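Local structure of putative S-adenosylmethionine-dependent methyltransferase (1WYZ) at residues Ser137-Arg151 against Gln167-Met181. The protein is probably a methyltransferase of the RsmI-like family that uses S-adenosylmethionine as methyl donor. Residues are numbered along the deposited sequence; the frame is centred on the assembly and turned at random.
Sequences SFAFHGYLPIEPGER and QTQLFIETPYRNHKM
Ile172 lies over one face of the Tyr143 ring, CG1 3.8 Å from the ring centroid (CH-pi), with Thr174 N at the edge. Leu144 CD1 covers a face of the Phe171 ring. Ile172 CG2 meets the Phe140 ring edge. The Arg151 guanidinium has Met181 SE over one face and Arg177 NH1 over the other, the latter a like-charge contact probably eased by Glu173 and Asp184. Arg151 NH1 forms a salt bridge to Glu173 OE2 (2.9 Å), though its hydrogen bond is weak (122°), guanidinium and carboxylate planes perpendicular; Arg151 NH2 salt-bridges Asp184 OD2. Parallel strands 138-143 and 168-173 are joined through helix 150-165, a beta-alpha-beta unit; Met181 and Asp184 lie on helix 178-188. Phe138 to Phe140 pair antiparallel with a strand of the second subunit, whose Phe140 O hydrogen-bonds Ser137 OG. On the sheet face carrying Ala139 and Gln169, His141 NE2 hydrogen-bonds Gln169 OE1 (3.0 Å) in the imidazole plane. Gln169 NE2 hydrogen-bonds Gln167 O from above the carbonyl plane and Gln167 OE1 in plane, on a lone pair. Extended Gln167 (chi1 -176°) carries NE2 to Ser137 OG (3.2 Å). With an alanine here, Gln169 NE2 would probably lose its side-chain acceptor and Ser137 OG its amide donor.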
loop_
_atom_site.group_PDB
_atom_site.type_symbol
_atom_site.label_atom_id
_atom_site.label_comp_id
_atom_site.label_asym_id
_atom_site.label_seq_id
_atom_site.Cartn_x
_atom_site.Cartn_y
_atom_site.Cartn_z
ATOM N N SER A 137 7.105 7.130 6.079
ATOM C CA SER A 137 8.081 6.163 6.585
ATOM C C SER A 137 7.388 5.158 7.521
ATOM O O SER A 137 7.064 5.482 8.667
ATOM C CB SER A 137 9.232 6.863 7.320
ATOM O OG SER A 137 10.188 5.919 7.787
ATOM N N PHE A 138 7.162 3.948 7.019
ATOM C CA PHE A 138 6.515 2.890 7.789
ATOM C C PHE A 138 7.087 1.553 7.333
ATOM O O PHE A 138 7.701 1.474 6.264
ATOM C CB PHE A 138 5.008 2.932 7.560
ATOM C CG PHE A 138 4.615 2.755 6.123
ATOM C CD1 PHE A 138 4.519 1.480 5.566
ATOM C CD2 PHE A 138 4.339 3.869 5.319
ATOM C CE1 PHE A 138 4.150 1.314 4.226
ATOM C CE2 PHE A 138 3.973 3.708 3.990
ATOM C CZ PHE A 138 3.876 2.431 3.439
ATOM N N ALA A 139 6.867 0.509 8.133
ATOM C CA ALA A 139 7.389 -0.823 7.837
ATOM C C ALA A 139 6.419 -1.947 8.229
ATOM O O ALA A 139 5.894 -1.971 9.350
ATOM C CB ALA A 139 8.707 -1.007 8.565
ATOM N N PHE A 140 6.184 -2.877 7.309
ATOM C CA PHE A 140 5.287 -4.002 7.561
ATOM C C PHE A 140 6.114 -5.253 7.884
ATOM O O PHE A 140 7.004 -5.633 7.112
ATOM C CB PHE A 140 4.424 -4.267 6.322
ATOM C CG PHE A 140 3.483 -5.437 6.473
ATOM C CD1 PHE A 140 2.440 -5.390 7.393
ATOM C CD2 PHE A 140 3.648 -6.588 5.708
ATOM C CE1 PHE A 140 1.571 -6.473 7.561
ATOM C CE2 PHE A 140 2.783 -7.686 5.864
ATOM C CZ PHE A 140 1.744 -7.619 6.796
ATOM N N HIS A 141 5.811 -5.903 9.003
ATOM C CA HIS A 141 6.548 -7.096 9.402
ATOM C C HIS A 141 5.726 -8.385 9.317
ATOM O O HIS A 141 6.219 -9.454 9.658
ATOM C CB HIS A 141 7.078 -6.911 10.827
ATOM C CG HIS A 141 7.919 -5.684 11.006
ATOM N ND1 HIS A 141 9.282 -5.673 10.789
ATOM C CD2 HIS A 141 7.589 -4.425 11.376
ATOM C CE1 HIS A 141 9.754 -4.462 11.020
ATOM N NE2 HIS A 141 8.746 -3.685 11.378
ATOM N N GLY A 142 4.480 -8.287 8.857
ATOM C CA GLY A 142 3.637 -9.471 8.749
ATOM C C GLY A 142 3.285 -10.058 10.108
ATOM O O GLY A 142 2.667 -9.379 10.935
ATOM N N TYR A 143 3.668 -11.311 10.356
ATOM C CA TYR A 143 3.381 -11.942 11.651
ATOM C C TYR A 143 4.614 -11.878 12.530
ATOM O O TYR A 143 5.725 -11.990 12.030
ATOM C CB TYR A 143 2.965 -13.401 11.462
ATOM C CG TYR A 143 1.611 -13.560 10.827
ATOM C CD1 TYR A 143 0.450 -13.569 11.603
ATOM C CD2 TYR A 143 1.479 -13.666 9.446
ATOM C CE1 TYR A 143 -0.817 -13.676 11.010
ATOM C CE2 TYR A 143 0.218 -13.771 8.840
ATOM C CZ TYR A 143 -0.925 -13.771 9.625
ATOM O OH TYR A 143 -2.166 -13.815 9.023
ATOM N N LEU A 144 4.421 -11.696 13.834
ATOM C CA LEU A 144 5.528 -11.612 14.779
ATOM C C LEU A 144 5.800 -12.961 15.433
ATOM O O LEU A 144 4.966 -13.863 15.365
ATOM C CB LEU A 144 5.201 -10.590 15.865
ATOM C CG LEU A 144 4.732 -9.233 15.352
ATOM C CD1 LEU A 144 4.673 -8.218 16.494
ATOM C CD2 LEU A 144 5.695 -8.775 14.270
ATOM N N PRO A 145 6.971 -13.113 16.079
ATOM C CA PRO A 145 7.350 -14.361 16.751
ATOM C C PRO A 145 6.303 -14.925 17.708
ATOM O O PRO A 145 5.863 -14.266 18.653
ATOM C CB PRO A 145 8.656 -13.994 17.439
ATOM C CG PRO A 145 9.290 -13.108 16.419
ATOM C CD PRO A 145 8.116 -12.186 16.047
ATOM N N ILE A 146 5.934 -16.171 17.433
ATOM C CA ILE A 146 4.931 -16.941 18.166
ATOM C C ILE A 146 5.197 -17.140 19.659
ATOM O O ILE A 146 4.329 -16.864 20.488
ATOM C CB ILE A 146 4.767 -18.323 17.503
ATOM C CG1 ILE A 146 4.739 -18.150 15.977
ATOM C CG2 ILE A 146 3.481 -18.979 17.981
ATOM C CD1 ILE A 146 6.109 -18.117 15.320
ATOM N N GLU A 147 6.390 -17.628 19.993
ATOM C CA GLU A 147 6.755 -17.878 21.384
ATOM C C GLU A 147 6.958 -16.589 22.163
ATOM O O GLU A 147 7.602 -15.659 21.681
ATOM C CB GLU A 147 8.044 -18.698 21.465
ATOM C CG GLU A 147 9.278 -17.962 20.959
ATOM C CD GLU A 147 10.577 -18.554 21.479
ATOM O OE1 GLU A 147 10.719 -18.692 22.713
ATOM O OE2 GLU A 147 11.456 -18.876 20.650
ATOM N N PRO A 148 6.418 -16.517 23.387
ATOM C CA PRO A 148 6.563 -15.316 24.217
ATOM C C PRO A 148 8.036 -14.981 24.436
ATOM O O PRO A 148 8.907 -15.819 24.202
ATOM C CB PRO A 148 5.863 -15.713 25.516
ATOM C CG PRO A 148 4.794 -16.658 25.039
ATOM C CD PRO A 148 5.555 -17.510 24.049
ATOM N N GLY A 149 8.319 -13.760 24.877
ATOM C CA GLY A 149 9.704 -13.378 25.116
ATOM C C GLY A 149 10.436 -13.078 23.824
ATOM O O GLY A 149 11.289 -12.192 23.762
ATOM N N GLU A 150 10.118 -13.844 22.791
ATOM C CA GLU A 150 10.712 -13.622 21.490
ATOM C C GLU A 150 9.796 -12.557 20.887
ATOM O O GLU A 150 10.220 -11.706 20.101
ATOM C CB GLU A 150 10.671 -14.905 20.653
ATOM C CG GLU A 150 11.544 -14.864 19.404
ATOM C CD GLU A 150 13.024 -15.068 19.701
ATOM O OE1 GLU A 150 13.578 -14.335 20.553
ATOM O OE2 GLU A 150 13.634 -15.963 19.072
ATOM N N ARG A 151 8.531 -12.609 21.294
ATOM C CA ARG A 151 7.528 -11.661 20.830
ATOM C C ARG A 151 7.701 -10.333 21.552
ATOM O O ARG A 151 7.399 -9.270 21.011
ATOM C CB ARG A 151 6.125 -12.222 21.071
ATOM C CG ARG A 151 5.029 -11.391 20.445
ATOM C CD ARG A 151 3.886 -12.260 19.990
ATOM N NE ARG A 151 2.671 -11.987 20.744
ATOM C CZ ARG A 151 1.489 -12.525 20.468
ATOM N NH1 ARG A 151 1.361 -13.374 19.454
ATOM N NH2 ARG A 151 0.431 -12.193 21.193
ATOM N N GLN A 167 9.552 6.075 12.158
ATOM C CA GLN A 167 8.870 5.195 11.228
ATOM C C GLN A 167 7.771 4.313 11.818
ATOM O O GLN A 167 7.990 3.541 12.743
ATOM C CB GLN A 167 9.900 4.313 10.546
ATOM C CG GLN A 167 9.350 3.398 9.487
ATOM C CD GLN A 167 10.421 2.466 9.000
ATOM O OE1 GLN A 167 10.624 1.394 9.561
ATOM N NE2 GLN A 167 11.142 2.885 7.967
ATOM N N THR A 168 6.583 4.431 11.250
ATOM C CA THR A 168 5.454 3.637 11.675
ATOM C C THR A 168 5.809 2.153 11.546
ATOM O O THR A 168 6.433 1.745 10.560
ATOM C CB THR A 168 4.240 3.964 10.788
ATOM O OG1 THR A 168 4.008 5.376 10.834
ATOM C CG2 THR A 168 2.981 3.218 11.260
ATOM N N GLN A 169 5.434 1.348 12.537
ATOM C CA GLN A 169 5.714 -0.090 12.481
ATOM C C GLN A 169 4.393 -0.861 12.384
ATOM O O GLN A 169 3.495 -0.651 13.198
ATOM C CB GLN A 169 6.497 -0.523 13.726
ATOM C CG GLN A 169 7.806 0.243 13.947
ATOM C CD GLN A 169 8.810 0.160 12.775
ATOM O OE1 GLN A 169 9.243 -0.923 12.366
ATOM N NE2 GLN A 169 9.185 1.324 12.246
ATOM N N LEU A 170 4.272 -1.746 11.395
ATOM C CA LEU A 170 3.032 -2.502 11.197
ATOM C C LEU A 170 3.200 -4.011 11.224
ATOM O O LEU A 170 4.168 -4.544 10.678
ATOM C CB LEU A 170 2.373 -2.157 9.848
ATOM C CG LEU A 170 1.898 -0.766 9.440
ATOM C CD1 LEU A 170 3.082 0.095 9.024
ATOM C CD2 LEU A 170 0.942 -0.913 8.266
ATOM N N PHE A 171 2.233 -4.694 11.827
ATOM C CA PHE A 171 2.243 -6.150 11.896
ATOM C C PHE A 171 0.817 -6.687 12.050
ATOM O O PHE A 171 -0.067 -5.992 12.564
ATOM C CB PHE A 171 3.151 -6.629 13.039
ATOM C CG PHE A 171 2.854 -6.006 14.383
ATOM C CD1 PHE A 171 1.924 -6.590 15.254
ATOM C CD2 PHE A 171 3.530 -4.860 14.799
ATOM C CE1 PHE A 171 1.675 -6.050 16.522
ATOM C CE2 PHE A 171 3.287 -4.304 16.077
ATOM C CZ PHE A 171 2.353 -4.910 16.933
ATOM N N ILE A 172 0.585 -7.912 11.588
ATOM C CA ILE A 172 -0.740 -8.513 11.666
ATOM C C ILE A 172 -0.763 -9.746 12.559
ATOM O O ILE A 172 0.294 -10.266 12.945
ATOM C CB ILE A 172 -1.255 -8.908 10.275
ATOM C CG1 ILE A 172 -0.363 -10.004 9.686
ATOM C CG2 ILE A 172 -1.282 -7.683 9.366
ATOM C CD1 ILE A 172 -0.931 -10.704 8.452
ATOM N N GLU A 173 -1.971 -10.204 12.882
ATOM C CA GLU A 173 -2.158 -11.361 13.753
ATOM C C GLU A 173 -3.317 -12.258 13.355
ATOM O O GLU A 173 -4.334 -11.787 12.845
ATOM C CB GLU A 173 -2.372 -10.905 15.196
ATOM C CG GLU A 173 -1.203 -11.224 16.112
ATOM C CD GLU A 173 -0.995 -12.719 16.313
ATOM O OE1 GLU A 173 -1.049 -13.484 15.323
ATOM O OE2 GLU A 173 -0.760 -13.125 17.470
ATOM N N THR A 174 -3.159 -13.556 13.605
ATOM C CA THR A 174 -4.202 -14.522 13.282
ATOM C C THR A 174 -5.434 -14.208 14.137
ATOM O O THR A 174 -5.314 -13.880 15.319
ATOM C CB THR A 174 -3.716 -15.975 13.533
ATOM O OG1 THR A 174 -4.643 -16.896 12.952
ATOM C CG2 THR A 174 -3.602 -16.256 15.020
ATOM N N PRO A 175 -6.632 -14.316 13.544
ATOM C CA PRO A 175 -7.892 -14.034 14.236
ATOM C C PRO A 175 -7.990 -14.392 15.721
ATOM O O PRO A 175 -8.279 -13.525 16.549
ATOM C CB PRO A 175 -8.940 -14.741 13.360
ATOM C CG PRO A 175 -8.145 -15.775 12.604
ATOM C CD PRO A 175 -6.889 -15.023 12.280
ATOM N N TYR A 176 -7.735 -15.644 16.076
ATOM C CA TYR A 176 -7.837 -16.040 17.478
ATOM C C TYR A 176 -6.842 -15.341 18.413
ATOM O O TYR A 176 -7.210 -14.920 19.511
ATOM C CB TYR A 176 -7.680 -17.558 17.598
ATOM C CG TYR A 176 -8.763 -18.217 18.426
ATOM C CD1 TYR A 176 -10.115 -17.985 18.159
ATOM C CD2 TYR A 176 -8.440 -19.082 19.468
ATOM C CE1 TYR A 176 -11.120 -18.607 18.914
ATOM C CE2 TYR A 176 -9.438 -19.708 20.227
ATOM C CZ TYR A 176 -10.773 -19.464 19.945
ATOM O OH TYR A 176 -11.758 -20.075 20.691
ATOM N N ARG A 177 -5.593 -15.217 17.971
ATOM C CA ARG A 177 -4.527 -14.596 18.762
ATOM C C ARG A 177 -4.656 -13.087 19.044
ATOM O O ARG A 177 -3.842 -12.518 19.780
ATOM C CB ARG A 177 -3.182 -14.859 18.080
ATOM C CG ARG A 177 -2.459 -16.112 18.521
ATOM C CD ARG A 177 -1.616 -15.832 19.756
ATOM N NE ARG A 177 -0.843 -16.999 20.180
ATOM C CZ ARG A 177 0.015 -17.000 21.197
ATOM N NH1 ARG A 177 0.215 -15.893 21.902
ATOM N NH2 ARG A 177 0.671 -18.107 21.512
ATOM N N ASN A 178 -5.674 -12.449 18.475
ATOM C CA ASN A 178 -5.875 -11.010 18.638
ATOM C C ASN A 178 -5.799 -10.430 20.042
ATOM O O ASN A 178 -4.960 -9.574 20.325
ATOM C CB ASN A 178 -7.207 -10.590 18.016
ATOM C CG ASN A 178 -7.045 -10.009 16.632
ATOM O OD1 ASN A 178 -6.242 -9.103 16.417
ATOM N ND2 ASN A 178 -7.814 -10.527 15.680
ATOM N N HIS A 179 -6.683 -10.882 20.921
ATOM C CA HIS A 179 -6.703 -10.365 22.272
ATOM C C HIS A 179 -5.415 -10.653 23.034
ATOM O O HIS A 179 -5.012 -9.873 23.895
ATOM C CB HIS A 179 -7.904 -10.918 23.036
ATOM C CG HIS A 179 -8.665 -9.870 23.788
ATOM N ND1 HIS A 179 -9.540 -9.001 23.172
ATOM C CD2 HIS A 179 -8.638 -9.514 25.095
ATOM C CE1 HIS A 179 -10.019 -8.154 24.067
ATOM N NE2 HIS A 179 -9.487 -8.443 25.241
ATOM N N LYS A 180 -4.763 -11.768 22.723
ATOM C CA LYS A 180 -3.521 -12.094 23.412
ATOM C C LYS A 180 -2.417 -11.131 22.984
ATOM O O LYS A 180 -1.482 -10.864 23.742
ATOM C CB LYS A 180 -3.101 -13.540 23.127
ATOM C CG LYS A 180 -1.878 -13.999 23.929
ATOM C CD LYS A 180 -2.143 -13.967 25.431
ATOM C CE LYS A 180 -0.925 -14.422 26.224
ATOM N NZ LYS A 180 0.219 -13.479 26.087
HETATM N N MSE A 181 -2.536 -10.607 21.767
HETATM C CA MSE A 181 -1.554 -9.663 21.245
HETATM C C MSE A 181 -1.694 -8.305 21.933
HETATM O O MSE A 181 -0.709 -7.780 22.447
HETATM C CB MSE A 181 -1.707 -9.500 19.730
HETATM C CG MSE A 181 -0.787 -8.436 19.122
HETATM SE SE MSE A 181 1.111 -8.899 19.080
HETATM C CE MSE A 181 1.687 -8.196 20.775
#